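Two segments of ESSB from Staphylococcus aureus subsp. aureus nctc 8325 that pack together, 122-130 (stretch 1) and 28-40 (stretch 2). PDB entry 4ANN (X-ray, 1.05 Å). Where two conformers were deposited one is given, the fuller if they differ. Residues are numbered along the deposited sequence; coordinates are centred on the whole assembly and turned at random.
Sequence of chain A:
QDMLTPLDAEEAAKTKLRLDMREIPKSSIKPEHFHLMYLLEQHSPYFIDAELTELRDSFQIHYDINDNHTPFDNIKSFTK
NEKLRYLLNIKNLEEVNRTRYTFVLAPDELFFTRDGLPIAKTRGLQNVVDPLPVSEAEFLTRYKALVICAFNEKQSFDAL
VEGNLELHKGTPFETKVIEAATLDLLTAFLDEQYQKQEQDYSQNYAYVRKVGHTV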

# COMPACT_ATOMS: atom_id res chain seq x y z
N THR A 122 -2.16 -7.24 1.75
CA THR A 122 -2.77 -8.12 0.77
C THR A 122 -1.84 -8.36 -0.41
O THR A 122 -1.27 -7.39 -0.93
CB THR A 122 -4.08 -7.49 0.28
OG1 THR A 122 -4.92 -7.27 1.44
CG2 THR A 122 -4.84 -8.43 -0.63
N ARG A 123 -1.73 -9.59 -0.86
CA ARG A 123 -0.93 -9.90 -2.03
C ARG A 123 -1.78 -10.57 -3.12
O ARG A 123 -2.49 -11.51 -2.83
CB ARG A 123 0.13 -10.92 -1.82
CG ARG A 123 0.80 -10.88 -0.55
CD ARG A 123 1.96 -11.85 -0.42
NE ARG A 123 2.50 -11.93 0.88
CZ ARG A 123 3.49 -12.71 1.26
NH1 ARG A 123 4.09 -13.51 0.39
NH2 ARG A 123 3.90 -12.70 2.52
N GLY A 124 -1.67 -10.08 -4.33
CA GLY A 124 -2.11 -10.88 -5.47
C GLY A 124 -0.95 -11.50 -6.17
O GLY A 124 0.23 -11.33 -5.78
N LEU A 125 -1.26 -12.26 -7.23
CA LEU A 125 -0.27 -12.90 -8.06
C LEU A 125 -0.64 -12.66 -9.50
O LEU A 125 -1.77 -12.97 -9.85
CB LEU A 125 -0.23 -14.38 -7.84
CG LEU A 125 0.36 -14.84 -6.55
CD1 LEU A 125 0.03 -16.33 -6.42
CD2 LEU A 125 1.88 -14.58 -6.52
N GLN A 126 0.33 -12.15 -10.24
CA GLN A 126 0.05 -11.80 -11.63
C GLN A 126 -0.55 -12.96 -12.37
O GLN A 126 -0.04 -14.07 -12.30
CB GLN A 126 1.34 -11.33 -12.30
CG GLN A 126 1.80 -10.08 -11.52
CD GLN A 126 1.57 -8.91 -12.48
OE1 GLN A 126 0.43 -8.66 -12.87
NE2 GLN A 126 2.72 -8.32 -12.80
N ASN A 127 -1.66 -12.69 -13.05
CA ASN A 127 -2.24 -13.65 -13.97
C ASN A 127 -2.83 -14.82 -13.19
O ASN A 127 -3.25 -15.75 -13.88
CB ASN A 127 -1.25 -14.21 -14.99
CG ASN A 127 -0.55 -13.16 -15.81
OD1 ASN A 127 0.67 -13.17 -16.06
ND2 ASN A 127 -1.33 -12.20 -16.29
N VAL A 128 -2.91 -14.72 -11.87
CA VAL A 128 -3.34 -15.85 -11.06
C VAL A 128 -4.46 -15.54 -10.08
O VAL A 128 -5.43 -16.27 -10.02
CB VAL A 128 -2.13 -16.43 -10.32
CG1 VAL A 128 -2.60 -17.47 -9.35
CG2 VAL A 128 -1.17 -17.03 -11.31
N VAL A 129 -4.25 -14.48 -9.26
CA VAL A 129 -5.29 -14.09 -8.32
C VAL A 129 -5.20 -12.59 -8.07
O VAL A 129 -4.08 -12.01 -8.07
CB VAL A 129 -5.23 -14.91 -7.01
CG1 VAL A 129 -3.98 -14.62 -6.21
CG2 VAL A 129 -6.46 -14.64 -6.14
N ASP A 130 -6.33 -11.96 -7.87
CA ASP A 130 -6.45 -10.56 -7.54
C ASP A 130 -5.79 -10.26 -6.22
O ASP A 130 -5.53 -11.20 -5.41
CB ASP A 130 -7.95 -10.18 -7.49
CG ASP A 130 -8.61 -10.08 -8.84
OD1 ASP A 130 -7.92 -10.08 -9.88
OD2 ASP A 130 -9.88 -10.02 -8.84
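Stretch 2 (28-40) SIKPEHFHLMYLL

The packing of residues 28-40 of ESSB on the hairpin turn at 122-130 is a largely apolar side-chain contact in which water, rather than any clear direct hydrogen bond, links the two backbones. It illustrates how a tight turn can present some of its side chains, here Leu 125, Val 128 and Val 129, to a winding segment with no strand. Stretch 1 folds back on itself: Leu 125 N donates to Val 129 O and Val 129 N to Leu 125 O, both at 3.0 Å. Stretch 2 advances through successive turns, with repeated i+3 backbone bonds such as Leu 36 N to His 33 O (2.9 Å), and Tyr 38 to Leu 40 lie in a 3-10 segment that continues later in the chain. Its beginning lies by the later part of the turn and its end by the earlier part, since Ile 29 is nearest Val 129 and Leu 40 nearest Arg 123, each pair 6.6 Å apart between CA atoms.

Met 37 supplies a shared contact point: its CE lies 3.6 Å from Val 128 CG1, 4.1 Å from Leu 125 CD1 and 4.2 Å from Val 129 CG1. The CA-to-CB bond of Leu 125 points toward stretch 2, and its CG lies 3.9 Å from Leu 40 CD2 and its CD2 4.2 Å from Leu 39 CB. Near the start of stretch 2, Ile 29 CD1 meets Val 129 CG2 at 3.6 Å. Val 128 also covers a face of the His 33 ring, its CG2 4.0 Å from the centroid in a CH-pi contact.

Polar groups are interleaved with these apolar contacts. Val 128 O accepts from two waters: one also donates to Ser 28 O, while the other accepts from Lys 30 N and hydrogen-bonds His 33 ND1. The Arg 123 guanidinium lies with one face against Leu 40 O, 3.4 Å from CZ.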

# COMPACT_ATOMS: atom_id res chain seq x y z
N SER A 28 -12.35 -19.40 -8.07
CA SER A 28 -11.77 -18.18 -8.64
C SER A 28 -10.37 -18.45 -9.19
O SER A 28 -9.88 -17.58 -9.93
CB SER A 28 -11.78 -17.04 -7.65
OG SER A 28 -10.78 -17.12 -6.64
N ILE A 29 -9.74 -19.57 -8.83
CA ILE A 29 -8.36 -19.92 -9.15
C ILE A 29 -8.41 -21.03 -10.20
O ILE A 29 -9.10 -22.04 -9.95
CB ILE A 29 -7.56 -20.40 -7.91
CG1 ILE A 29 -7.66 -19.38 -6.74
CG2 ILE A 29 -6.11 -20.73 -8.21
CD1 ILE A 29 -7.08 -18.04 -7.21
N LYS A 30 -7.70 -20.86 -11.31
CA LYS A 30 -7.58 -22.02 -12.23
C LYS A 30 -7.06 -23.24 -11.51
O LYS A 30 -6.06 -23.08 -10.77
CB LYS A 30 -6.61 -21.67 -13.39
CG LYS A 30 -7.30 -20.70 -14.37
CD LYS A 30 -6.51 -20.61 -15.66
N PRO A 31 -7.59 -24.43 -11.73
CA PRO A 31 -7.01 -25.61 -11.04
C PRO A 31 -5.50 -25.77 -11.24
O PRO A 31 -4.77 -26.18 -10.33
CB PRO A 31 -7.80 -26.78 -11.66
CG PRO A 31 -9.11 -26.14 -11.94
CD PRO A 31 -8.74 -24.80 -12.53
N GLU A 32 -4.99 -25.40 -12.41
CA GLU A 32 -3.58 -25.57 -12.59
C GLU A 32 -2.75 -24.54 -11.85
O GLU A 32 -1.53 -24.57 -11.94
CB GLU A 32 -3.21 -25.39 -14.10
CG GLU A 32 -3.81 -24.06 -14.57
CD GLU A 32 -5.14 -24.17 -15.27
OE1 GLU A 32 -6.10 -24.95 -14.92
OE2 GLU A 32 -5.22 -23.39 -16.26
N HIS A 33 -3.35 -23.58 -11.18
CA HIS A 33 -2.69 -22.60 -10.39
C HIS A 33 -2.83 -22.89 -8.89
O HIS A 33 -2.30 -22.12 -8.08
CB HIS A 33 -3.26 -21.21 -10.67
CG HIS A 33 -2.93 -20.73 -12.03
ND1 HIS A 33 -3.68 -19.74 -12.65
CD2 HIS A 33 -1.94 -21.09 -12.88
CE1 HIS A 33 -3.17 -19.51 -13.85
NE2 HIS A 33 -2.11 -20.31 -14.02
N PHE A 34 -3.56 -23.93 -8.46
CA PHE A 34 -3.63 -24.19 -7.01
C PHE A 34 -2.26 -24.28 -6.35
O PHE A 34 -2.08 -23.82 -5.21
CB PHE A 34 -4.45 -25.47 -6.79
CG PHE A 34 -5.98 -25.30 -6.82
CD1 PHE A 34 -6.62 -24.28 -7.45
CD2 PHE A 34 -6.79 -26.20 -6.19
CE1 PHE A 34 -8.01 -24.22 -7.43
CE2 PHE A 34 -8.15 -26.20 -6.15
CZ PHE A 34 -8.77 -25.15 -6.80
N HIS A 35 -1.29 -24.83 -7.12
CA HIS A 35 0.03 -25.13 -6.59
C HIS A 35 0.87 -23.88 -6.51
O HIS A 35 2.03 -23.88 -6.14
CB HIS A 35 0.82 -26.12 -7.46
CG HIS A 35 1.28 -25.44 -8.72
ND1 HIS A 35 2.54 -24.99 -8.96
CD2 HIS A 35 0.53 -25.11 -9.81
CE1 HIS A 35 2.56 -24.44 -10.16
NE2 HIS A 35 1.37 -24.49 -10.70
N LEU A 36 0.30 -22.74 -6.87
CA LEU A 36 1.02 -21.50 -6.65
C LEU A 36 0.55 -20.78 -5.42
O LEU A 36 1.14 -19.77 -5.05
CB LEU A 36 0.84 -20.62 -7.89
CG LEU A 36 1.44 -21.26 -9.13
CD1 LEU A 36 1.00 -20.52 -10.36
CD2 LEU A 36 2.98 -21.29 -9.01
N MET A 37 -0.55 -21.26 -4.79
CA MET A 37 -1.11 -20.46 -3.67
C MET A 37 -0.12 -20.37 -2.51
O MET A 37 -0.17 -19.42 -1.72
CB MET A 37 -2.47 -21.04 -3.29
CG MET A 37 -3.55 -20.88 -4.35
SD MET A 37 -4.18 -19.20 -4.61
CE MET A 37 -3.23 -18.70 -6.01
N TYR A 38 0.80 -21.31 -2.39
CA TYR A 38 1.83 -21.26 -1.34
C TYR A 38 2.64 -19.97 -1.45
O TYR A 38 3.21 -19.51 -0.47
CB TYR A 38 2.75 -22.50 -1.44
CG TYR A 38 3.86 -22.36 -2.44
CD1 TYR A 38 3.58 -22.63 -3.78
CD2 TYR A 38 5.17 -21.96 -2.10
CE1 TYR A 38 4.53 -22.50 -4.79
CE2 TYR A 38 6.13 -21.83 -3.08
CZ TYR A 38 5.79 -22.11 -4.39
OH TYR A 38 6.79 -21.98 -5.32
N LEU A 39 2.73 -19.36 -2.65
CA LEU A 39 3.49 -18.08 -2.77
C LEU A 39 2.87 -17.03 -1.91
O LEU A 39 3.58 -16.03 -1.54
CB LEU A 39 3.54 -17.63 -4.22
CG LEU A 39 4.34 -18.57 -5.13
CD1 LEU A 39 4.25 -18.13 -6.59
CD2 LEU A 39 5.79 -18.73 -4.69
N LEU A 40 1.58 -17.11 -1.59
CA LEU A 40 0.95 -16.07 -0.78
C LEU A 40 1.40 -16.14 0.66
O LEU A 40 1.14 -15.17 1.41
CB LEU A 40 -0.55 -16.20 -0.89
CG LEU A 40 -1.14 -16.00 -2.27
CD1 LEU A 40 -2.67 -16.13 -2.27
CD2 LEU A 40 -0.74 -14.64 -2.84
O HOH W 1 -8.24 -15.48 -9.99
O HOH W 2 -5.92 -18.50 -11.58